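Local structure of 4-alpha-glucanotransferase (Aquifex aeolicus, 1TZ7) at residues A[35-40]-A[91-96]; A[79-84]-A[153-158]; A[340-343]-A[347-350]; A[428-433]-A[438-443]. The protein is an amylomaltase, or disproportionating enzyme, of the 4-alpha-glucanotransferase family, built around a beta/alpha barrel of eight parallel strands. One frame throughout, in Å; residues are numbered along the deposited sequence.

Interaction 1: A[35-40]-A[91-96]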
# COMPACT_ATOMS: atom_id res chain seq x y z
N SER A 35 10.98 -8.63 12.57
CA SER A 35 11.62 -9.87 12.14
C SER A 35 13.14 -9.73 12.18
O SER A 35 13.67 -8.62 12.11
CB SER A 35 11.17 -10.25 10.73
OG SER A 35 9.75 -10.29 10.65
N PRO A 36 13.85 -10.86 12.30
CA PRO A 36 15.27 -10.84 12.65
C PRO A 36 16.23 -10.60 11.47
O PRO A 36 17.44 -10.61 11.70
CB PRO A 36 15.50 -12.25 13.25
CG PRO A 36 14.17 -13.01 13.07
CD PRO A 36 13.35 -12.23 12.12
N TYR A 37 15.72 -10.40 10.26
CA TYR A 37 16.59 -10.38 9.06
C TYR A 37 16.62 -9.01 8.35
O TYR A 37 16.69 -8.94 7.12
CB TYR A 37 16.18 -11.49 8.10
CG TYR A 37 16.27 -12.86 8.73
CD1 TYR A 37 17.50 -13.42 9.03
CD2 TYR A 37 15.12 -13.57 9.07
CE1 TYR A 37 17.59 -14.67 9.63
CE2 TYR A 37 15.20 -14.81 9.66
CZ TYR A 37 16.44 -15.36 9.94
OH TYR A 37 16.54 -16.60 10.53
N GLY A 38 16.57 -7.94 9.15
CA GLY A 38 16.84 -6.60 8.65
C GLY A 38 15.58 -5.86 8.26
O GLY A 38 15.59 -4.66 8.04
N ILE A 39 14.48 -6.60 8.19
CA ILE A 39 13.21 -6.04 7.74
C ILE A 39 12.07 -7.00 8.14
O ILE A 39 12.30 -8.19 8.34
CB ILE A 39 13.23 -5.83 6.19
CG1 ILE A 39 12.04 -4.99 5.75
CG2 ILE A 39 13.24 -7.18 5.46
CD1 ILE A 39 12.24 -4.33 4.40
N GLY A 40 10.86 -6.46 8.26
CA GLY A 40 9.70 -7.28 8.56
C GLY A 40 9.36 -8.20 7.39
O GLY A 40 9.59 -7.85 6.23
N ILE A 91 9.89 -11.58 2.08
CA ILE A 91 9.87 -13.03 2.18
C ILE A 91 10.60 -13.50 3.44
O ILE A 91 11.67 -12.98 3.78
CB ILE A 91 10.49 -13.68 0.92
CG1 ILE A 91 9.52 -13.54 -0.26
CG2 ILE A 91 10.81 -15.15 1.18
CD1 ILE A 91 10.13 -13.92 -1.61
N ASP A 92 10.00 -14.46 4.12
CA ASP A 92 10.62 -15.09 5.28
C ASP A 92 11.63 -16.16 4.83
O ASP A 92 11.24 -17.18 4.27
CB ASP A 92 9.54 -15.73 6.17
CG ASP A 92 10.12 -16.54 7.31
OD1 ASP A 92 11.25 -16.23 7.76
OD2 ASP A 92 9.53 -17.51 7.82
N PRO A 93 12.92 -15.92 5.07
CA PRO A 93 13.97 -16.82 4.60
C PRO A 93 14.05 -18.13 5.41
O PRO A 93 14.71 -19.07 4.98
CB PRO A 93 15.25 -16.00 4.79
CG PRO A 93 14.93 -15.03 5.87
CD PRO A 93 13.46 -14.76 5.80
N GLU A 94 13.39 -18.17 6.57
CA GLU A 94 13.40 -19.36 7.41
C GLU A 94 12.56 -20.50 6.81
O GLU A 94 12.76 -21.66 7.13
CB GLU A 94 12.91 -19.03 8.83
CG GLU A 94 14.00 -18.51 9.75
CD GLU A 94 13.48 -18.10 11.12
OE1 GLU A 94 14.23 -17.43 11.86
OE2 GLU A 94 12.33 -18.45 11.45
N GLU A 95 11.62 -20.15 5.92
CA GLU A 95 10.87 -21.16 5.16
C GLU A 95 11.78 -21.85 4.15
O GLU A 95 11.62 -23.04 3.88
CB GLU A 95 9.67 -20.54 4.45
CG GLU A 95 8.54 -21.54 4.17
CD GLU A 95 7.64 -21.14 3.00
OE1 GLU A 95 6.62 -21.82 2.79
OE2 GLU A 95 7.95 -20.15 2.31
N LEU A 96 12.72 -21.10 3.59
CA LEU A 96 13.71 -21.67 2.68
C LEU A 96 14.61 -22.68 3.42
O LEU A 96 15.05 -23.66 2.83
CB LEU A 96 14.57 -20.56 2.05
CG LEU A 96 13.82 -19.46 1.29
CD1 LEU A 96 14.75 -18.31 0.96
CD2 LEU A 96 13.18 -20.01 0.03
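The loop that follows barrel strand 23-27 meets the entry to the short helix 94-98, where Tyr37 lies against Pro93 and Glu94. The contact has an apolar part and a polar part, and both use the tyrosine. Pro93 packs over one face of the ring in a CH-pi contact. Its CG stands 3.9 Å from the ring centroid and 25° off the ring normal. It is shifted toward the rim, so Tyr37 CD2 is the nearest ring atom, at 3.5 Å from Pro93 CG. The polar part is at the far end of the ring. Tyr37 OH donates to Glu94 OE1 at 2.8 Å, and the carboxylate oxygen accepts with its anti lone pair. The carboxylate stands almost at right angles to the ring (89°). The chain of Glu94 is extended beyond CG, which carries the acid across to the ring edge. The turn itself is capped: Glu94 N donates to Asp92 OD1 at 3.1 Å, from above the carboxylate plane. Elsewhere, Pro93 rests on Leu127 of helix 117-133, and Gln208 of helix 192-218 bonds to Asp92 N. Ring and hydroxyl thus grip adjacent residues of one turn. The hydrogen bond should limit rotation of the Glu94 carboxylate, and it gives the phenol of a buried side chain a polar partner.

Interaction 2: A[79-84]-A[153-158]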
# COMPACT_ATOMS: atom_id res chain seq x y z
N SER A 79 5.69 3.43 -5.65
CA SER A 79 6.44 3.63 -6.89
C SER A 79 7.22 2.36 -7.26
O SER A 79 8.41 2.24 -6.96
CB SER A 79 7.39 4.82 -6.76
OG SER A 79 7.84 5.25 -8.03
N SER A 80 6.53 1.43 -7.91
CA SER A 80 7.03 0.08 -8.11
C SER A 80 7.11 -0.24 -9.59
O SER A 80 6.40 0.36 -10.40
CB SER A 80 6.10 -0.93 -7.41
OG SER A 80 6.54 -2.26 -7.61
N ASN A 81 7.96 -1.20 -9.95
CA ASN A 81 8.00 -1.68 -11.33
C ASN A 81 6.89 -2.72 -11.65
O ASN A 81 6.89 -3.32 -12.71
CB ASN A 81 9.40 -2.26 -11.67
CG ASN A 81 9.83 -3.39 -10.73
OD1 ASN A 81 9.01 -4.07 -10.13
ND2 ASN A 81 11.15 -3.58 -10.60
N SER A 82 5.95 -2.90 -10.71
CA SER A 82 4.77 -3.75 -10.96
C SER A 82 3.67 -3.53 -9.92
O SER A 82 3.93 -3.56 -8.72
CB SER A 82 5.17 -5.22 -10.98
OG SER A 82 4.04 -6.05 -11.18
N LEU A 83 2.44 -3.32 -10.40
CA LEU A 83 1.28 -3.17 -9.51
C LEU A 83 0.71 -4.53 -9.11
O LEU A 83 -0.23 -4.60 -8.32
CB LEU A 83 0.19 -2.34 -10.20
CG LEU A 83 0.57 -0.90 -10.54
CD1 LEU A 83 -0.50 -0.26 -11.43
CD2 LEU A 83 0.78 -0.08 -9.27
N PHE A 84 1.27 -5.59 -9.67
CA PHE A 84 0.74 -6.94 -9.46
C PHE A 84 1.68 -7.79 -8.58
O PHE A 84 1.23 -8.56 -7.74
CB PHE A 84 0.51 -7.63 -10.80
CG PHE A 84 -0.67 -7.10 -11.55
CD1 PHE A 84 -0.58 -5.92 -12.28
CD2 PHE A 84 -1.89 -7.78 -11.53
CE1 PHE A 84 -1.68 -5.42 -12.97
CE2 PHE A 84 -2.99 -7.28 -12.23
CZ PHE A 84 -2.88 -6.10 -12.95
N ARG A 153 3.74 -13.84 -16.56
CA ARG A 153 4.53 -14.09 -17.77
C ARG A 153 5.24 -12.83 -18.20
O ARG A 153 6.42 -12.85 -18.55
CB ARG A 153 3.64 -14.61 -18.91
CG ARG A 153 3.14 -16.03 -18.72
CD ARG A 153 1.80 -16.32 -19.41
NE ARG A 153 1.76 -17.64 -20.03
CZ ARG A 153 1.66 -18.80 -19.36
NH1 ARG A 153 1.64 -19.95 -20.02
NH2 ARG A 153 1.58 -18.80 -18.04
N ASP A 154 4.52 -11.71 -18.17
CA ASP A 154 5.04 -10.43 -18.60
C ASP A 154 6.04 -9.88 -17.58
O ASP A 154 7.04 -9.28 -17.96
CB ASP A 154 3.91 -9.44 -18.80
CG ASP A 154 3.11 -9.71 -20.06
OD1 ASP A 154 1.87 -9.71 -19.99
OD2 ASP A 154 3.64 -9.95 -21.15
N TYR A 155 5.78 -10.09 -16.29
CA TYR A 155 6.61 -9.51 -15.25
C TYR A 155 7.95 -10.22 -15.16
O TYR A 155 8.99 -9.58 -15.11
CB TYR A 155 5.92 -9.55 -13.89
CG TYR A 155 6.81 -9.04 -12.77
CD1 TYR A 155 7.10 -7.68 -12.66
CD2 TYR A 155 7.38 -9.91 -11.85
CE1 TYR A 155 7.93 -7.21 -11.65
CE2 TYR A 155 8.20 -9.45 -10.83
CZ TYR A 155 8.47 -8.09 -10.74
OH TYR A 155 9.29 -7.62 -9.73
N ALA A 156 7.92 -11.54 -15.15
CA ALA A 156 9.13 -12.34 -15.03
C ALA A 156 10.05 -12.14 -16.26
O ALA A 156 11.28 -12.18 -16.13
CB ALA A 156 8.79 -13.79 -14.87
N LEU A 157 9.45 -11.95 -17.42
CA LEU A 157 10.20 -11.67 -18.64
C LEU A 157 10.76 -10.24 -18.61
O LEU A 157 11.87 -9.99 -19.03
CB LEU A 157 9.32 -11.86 -19.87
CG LEU A 157 10.01 -11.67 -21.23
CD1 LEU A 157 11.14 -12.67 -21.41
CD2 LEU A 157 8.99 -11.80 -22.36
N TYR A 158 9.95 -9.32 -18.10
CA TYR A 158 10.37 -7.93 -17.91
C TYR A 158 11.62 -7.86 -17.03
O TYR A 158 12.56 -7.13 -17.33
CB TYR A 158 9.21 -7.13 -17.29
CG TYR A 158 9.57 -5.79 -16.69
CD1 TYR A 158 9.51 -4.62 -17.45
CD2 TYR A 158 9.92 -5.67 -15.35
CE1 TYR A 158 9.81 -3.38 -16.90
CE2 TYR A 158 10.22 -4.43 -14.78
CZ TYR A 158 10.17 -3.30 -15.56
OH TYR A 158 10.47 -2.07 -15.01
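Ser82 and Asn81, in the loop after strand 60-62, pack against Tyr155 and Tyr158 of helix 149-165. The two tyrosines are about one helical turn apart, and both reach toward the loop. The contact across the segments is van der Waals in kind. Ser82 CB meets the Tyr155 ring obliquely, 3.5 Å from Tyr155 CE1 and equally close to CD1. The Asn81 side chain occupies the space between the two tyrosines. Its CB lies 3.5 Å from Tyr158 OH and 3.9 Å from Tyr158 CE2. Its amide plane is 59° from the Tyr155 ring and 76° from the Tyr158 ring. Both tyrosines have CG anti to the backbone N, and this sends the two rings out from the helix in similar directions.

Hydrogen bonds from backbone N-H to serine hydroxyls shape the loop. Two successive ST turns are present. Ser82 N donates to Ser80 OG at 3.2 Å, and Phe84 N donates to Ser82 OG at 3.2 Å. Ser82 OG also accepts from Ala85 N, so the hydroxyl is engaged by the loop while CB faces the helix.

Around the contact, Tyr155 also touches Pro68, in a loop, and Gln202 of helix 192-218. Tyr158 touches Ala236 of helix 236-240, whose backbone bonds to that of Asn81. The loop thus lies between helices 149-165 and 236-240, beyond strand 60-62 of the parallel sheet, and helix 192-218 packs on helix 149-165 beside it.

Interaction 3: A[340-343]-A[347-350]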
# COMPACT_ATOMS: atom_id res chain seq x y z
N LYS A 340 -19.35 -0.50 -13.44
CA LYS A 340 -18.89 -1.80 -13.92
C LYS A 340 -18.18 -2.58 -12.82
O LYS A 340 -18.39 -3.78 -12.67
CB LYS A 340 -17.97 -1.65 -15.13
CG LYS A 340 -18.29 -2.60 -16.26
CD LYS A 340 -17.04 -3.25 -16.80
CE LYS A 340 -17.38 -4.35 -17.79
NZ LYS A 340 -16.67 -4.17 -19.08
N LEU A 341 -17.33 -1.90 -12.04
CA LEU A 341 -16.58 -2.55 -10.96
C LEU A 341 -17.52 -3.12 -9.89
O LEU A 341 -17.28 -4.20 -9.37
CB LEU A 341 -15.57 -1.58 -10.31
CG LEU A 341 -14.28 -1.29 -11.11
CD1 LEU A 341 -13.39 -0.33 -10.33
CD2 LEU A 341 -13.52 -2.57 -11.45
N LEU A 342 -18.57 -2.38 -9.56
CA LEU A 342 -19.52 -2.81 -8.52
C LEU A 342 -20.49 -3.88 -9.06
O LEU A 342 -21.13 -4.57 -8.29
CB LEU A 342 -20.30 -1.61 -7.95
CG LEU A 342 -19.74 -0.93 -6.65
CD1 LEU A 342 -19.22 -1.96 -5.64
CD2 LEU A 342 -18.68 0.05 -6.98
N SER A 343 -20.59 -4.00 -10.38
CA SER A 343 -21.33 -5.09 -10.99
C SER A 343 -20.52 -6.38 -10.94
O SER A 343 -21.07 -7.46 -10.68
CB SER A 343 -21.68 -4.76 -12.44
OG SER A 343 -22.62 -3.72 -12.51
N LYS A 347 -20.17 -7.02 -3.65
CA LYS A 347 -20.08 -7.00 -2.18
C LYS A 347 -19.25 -5.77 -1.69
O LYS A 347 -19.16 -5.50 -0.49
CB LYS A 347 -19.49 -8.31 -1.65
CG LYS A 347 -20.40 -9.54 -1.96
CD LYS A 347 -19.96 -10.79 -1.19
CE LYS A 347 -18.77 -11.46 -1.85
NZ LYS A 347 -18.44 -12.77 -1.22
N ASN A 348 -18.67 -5.05 -2.65
CA ASN A 348 -18.03 -3.73 -2.42
C ASN A 348 -16.83 -3.77 -1.47
O ASN A 348 -16.96 -3.51 -0.27
CB ASN A 348 -19.04 -2.68 -1.95
CG ASN A 348 -18.52 -1.24 -2.15
OD1 ASN A 348 -17.33 -1.03 -2.43
ND2 ASN A 348 -19.41 -0.27 -2.02
N PRO A 349 -15.67 -4.10 -2.02
CA PRO A 349 -14.43 -4.16 -1.26
C PRO A 349 -13.73 -2.80 -1.12
O PRO A 349 -12.68 -2.73 -0.51
CB PRO A 349 -13.57 -5.10 -2.10
CG PRO A 349 -13.98 -4.83 -3.50
CD PRO A 349 -15.46 -4.45 -3.44
N PHE A 350 -14.32 -1.75 -1.69
CA PHE A 350 -13.58 -0.50 -1.91
C PHE A 350 -13.64 0.43 -0.70
O PHE A 350 -14.69 0.58 -0.06
CB PHE A 350 -14.08 0.21 -3.15
CG PHE A 350 -13.98 -0.62 -4.40
CD1 PHE A 350 -12.74 -0.98 -4.90
CD2 PHE A 350 -15.13 -1.05 -5.05
CE1 PHE A 350 -12.65 -1.76 -6.06
CE2 PHE A 350 -15.04 -1.82 -6.19
CZ PHE A 350 -13.79 -2.18 -6.70
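Helix 334-344 turns back into strand 350-352 at this contact, and Leu341 and Leu342 near the helix end pack on Phe350 and Asn348 of the returning chain. Leu341 meets the far end of the phenylalanine. Its CB is 4.1 Å from Phe350 CZ, and the two side chains cross at about a right angle. Leu341 CD1 reaches the same ring atom. Leu342 divides its branches between two partners. CD2 lies 4.2 Å from Phe350 CE2, and the two side chains run past each other in opposite directions. CD1 goes to the asparagine, 3.6 Å from Asn348 CG, so a methyl group rests against the amide.

This is an alpha-to-beta connection of the barrel: the chain leaves a helix, makes a tight return and enters the next strand of the parallel sheet. An Asx turn shapes the return. Phe350 N donates to Asn348 OD1 at 3.2 Å, with the donor tilted 25° from the carbonyl plane. Asn348 has a positive phi of 62°, and its CG is anti to the backbone N (chi1 -161°), which places OD1 where the strand's first amide can reach it. The bond fixes the amide that Leu342 CD1 touches. Pro349 adds a second element, since its CG sits 4.0 Å above the plane of the Phe350 ring, over the centre.

Farther out, helix 287-297 packs on the same group. Ile290 touches Leu341, and Val293 touches Phe350. Ile371, in a loop, touches both Asn348 and Phe350.

Interaction 4: A[428-433]-A[438-443]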
# COMPACT_ATOMS: atom_id res chain seq x y z
N LEU A 428 -12.26 17.83 24.55
CA LEU A 428 -12.16 16.83 25.62
C LEU A 428 -12.74 17.34 26.92
O LEU A 428 -13.11 16.56 27.79
CB LEU A 428 -10.69 16.42 25.83
CG LEU A 428 -10.13 15.63 24.65
CD1 LEU A 428 -8.63 15.54 24.59
CD2 LEU A 428 -10.82 14.32 24.40
N GLY A 429 -12.83 18.66 27.04
CA GLY A 429 -13.33 19.28 28.24
C GLY A 429 -12.25 19.51 29.29
O GLY A 429 -12.55 19.94 30.39
N ARG A 430 -11.01 19.23 28.93
CA ARG A 430 -9.89 19.46 29.85
C ARG A 430 -8.55 19.52 29.12
O ARG A 430 -8.41 19.02 28.01
CB ARG A 430 -9.85 18.37 30.92
CG ARG A 430 -9.67 16.95 30.37
CD ARG A 430 -10.20 15.86 31.29
NE ARG A 430 -9.33 14.69 31.32
CZ ARG A 430 -9.38 13.68 30.44
NH1 ARG A 430 -8.54 12.66 30.55
NH2 ARG A 430 -10.27 13.70 29.45
N GLU A 431 -7.57 20.14 29.77
CA GLU A 431 -6.19 20.07 29.33
C GLU A 431 -5.61 18.71 29.69
O GLU A 431 -5.85 18.20 30.79
CB GLU A 431 -5.36 21.18 30.00
CG GLU A 431 -4.54 22.00 29.03
CD GLU A 431 -3.66 23.01 29.74
OE1 GLU A 431 -4.20 23.98 30.31
OE2 GLU A 431 -2.42 22.84 29.71
N ILE A 432 -4.86 18.11 28.76
CA ILE A 432 -4.22 16.82 29.03
C ILE A 432 -2.73 16.85 28.70
O ILE A 432 -2.29 17.58 27.81
CB ILE A 432 -4.91 15.69 28.24
CG1 ILE A 432 -4.85 15.96 26.74
CG2 ILE A 432 -6.37 15.54 28.68
CD1 ILE A 432 -4.86 14.72 25.92
N LYS A 433 -1.96 16.06 29.44
CA LYS A 433 -0.51 16.01 29.25
C LYS A 433 -0.18 15.30 27.95
O LYS A 433 -0.95 14.46 27.48
CB LYS A 433 0.15 15.27 30.43
CG LYS A 433 -0.31 15.76 31.82
CD LYS A 433 0.64 15.31 32.93
CE LYS A 433 -0.09 15.08 34.26
NZ LYS A 433 0.10 16.21 35.21
N ASN A 438 -2.48 10.33 23.02
CA ASN A 438 -2.76 9.16 22.20
C ASN A 438 -3.98 8.40 22.70
O ASN A 438 -4.86 8.05 21.94
CB ASN A 438 -1.56 8.21 22.16
CG ASN A 438 -0.75 8.34 20.88
OD1 ASN A 438 -1.30 8.25 19.78
ND2 ASN A 438 0.54 8.56 21.02
N GLU A 439 -4.02 8.15 24.00
CA GLU A 439 -5.12 7.42 24.61
C GLU A 439 -6.44 8.16 24.42
O GLU A 439 -7.46 7.56 24.09
CB GLU A 439 -4.85 7.22 26.10
CG GLU A 439 -5.88 6.36 26.81
CD GLU A 439 -5.68 6.31 28.31
OE1 GLU A 439 -6.67 6.13 29.04
OE2 GLU A 439 -4.52 6.46 28.77
N GLU A 440 -6.42 9.48 24.62
CA GLU A 440 -7.63 10.29 24.53
C GLU A 440 -8.20 10.29 23.12
O GLU A 440 -9.42 10.25 22.93
CB GLU A 440 -7.34 11.74 24.97
CG GLU A 440 -8.15 12.19 26.18
CD GLU A 440 -8.04 11.24 27.35
OE1 GLU A 440 -8.98 10.45 27.57
OE2 GLU A 440 -7.00 11.27 28.05
N LEU A 441 -7.31 10.31 22.13
CA LEU A 441 -7.73 10.38 20.74
C LEU A 441 -8.12 9.02 20.21
O LEU A 441 -8.96 8.91 19.33
CB LEU A 441 -6.62 10.99 19.87
CG LEU A 441 -6.29 12.47 20.16
CD1 LEU A 441 -5.68 13.14 18.94
CD2 LEU A 441 -7.51 13.24 20.62
N ILE A 442 -7.49 7.97 20.74
CA ILE A 442 -7.92 6.61 20.45
C ILE A 442 -9.37 6.41 20.92
O ILE A 442 -10.19 5.87 20.19
CB ILE A 442 -6.98 5.59 21.13
CG1 ILE A 442 -5.67 5.47 20.34
CG2 ILE A 442 -7.65 4.21 21.21
CD1 ILE A 442 -4.52 4.86 21.13
N ARG A 443 -9.67 6.85 22.14
CA ARG A 443 -11.03 6.77 22.68
C ARG A 443 -12.04 7.50 21.78
O ARG A 443 -13.12 6.99 21.54
CB ARG A 443 -11.09 7.36 24.08
CG ARG A 443 -10.52 6.45 25.16
CD ARG A 443 -10.59 7.05 26.55
NE ARG A 443 -9.85 6.25 27.52
CZ ARG A 443 -10.38 5.28 28.26
NH1 ARG A 443 -11.66 4.97 28.14
NH2 ARG A 443 -9.62 4.61 29.13
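Glu440 is the one residue of 438-443 that Leu428, Arg430 and Ile432 all meet. Its aliphatic part takes the two apolar partners. Leu428 CD1 lies 3.7 Å from Glu440 CG, and Ile432 CD1 lies 4.0 Å from Glu440 CB. Its carboxylate takes the arginine. Arg430 NH1 and Glu440 OE2 form a salt bridge at 3.2 Å, and the hydrogen bond within it is weak, with an N-H...O angle of 130°. The guanidinium and carboxylate planes are turned 72° apart, far from a flat, two-pronged pairing.

The same side chains also position one another. Ile432 CG2 lies over the centre of one face of the Arg430 guanidinium, 3.9 Å above its plane. The Glu440 chain bends at chi2 (52°), which turns the carboxylate toward the arginine while CB and CG stay against the leucine and isoleucine.

The contact joins two consecutive helices, 418-428 and 437-447, through the loop between them. Gly429, with positive phi, is the first residue after the first helix. In the second shell, Leu444 of helix 437-447 touches Leu428, and Phe425 of helix 418-428 touches Ile432. A bound (4S)-2-methyl-2,4-pentanediol, probably from the crystallisation liquor, lies near the Leu428 side chain. On helix 437-447, Glu439 OE1 and Arg443 NH2 make a salt bridge of their own at 3.3 Å, with a weak hydrogen bond. Arg443 NH1 bonds to Tyr501 OH.

The four contacts are spread over the chain and none touches another. Interactions 1 and 2 cross along the chain, their segments alternating, with centres about 23 Å apart. They share helix 192-218 as a neighbour. Interactions 3 and 4 follow in series, each closed by a short return of the chain. Interaction 3 leads into strand 350-352 of the parallel sheet, about 25 Å from interaction 2 between centres. Interaction 4 joins two helices at the surface, about 46 Å from interaction 2 between centres and across the chain's centre from it. The first two therefore tie distant parts of the sequence together, while the last two shape local returns of the chain.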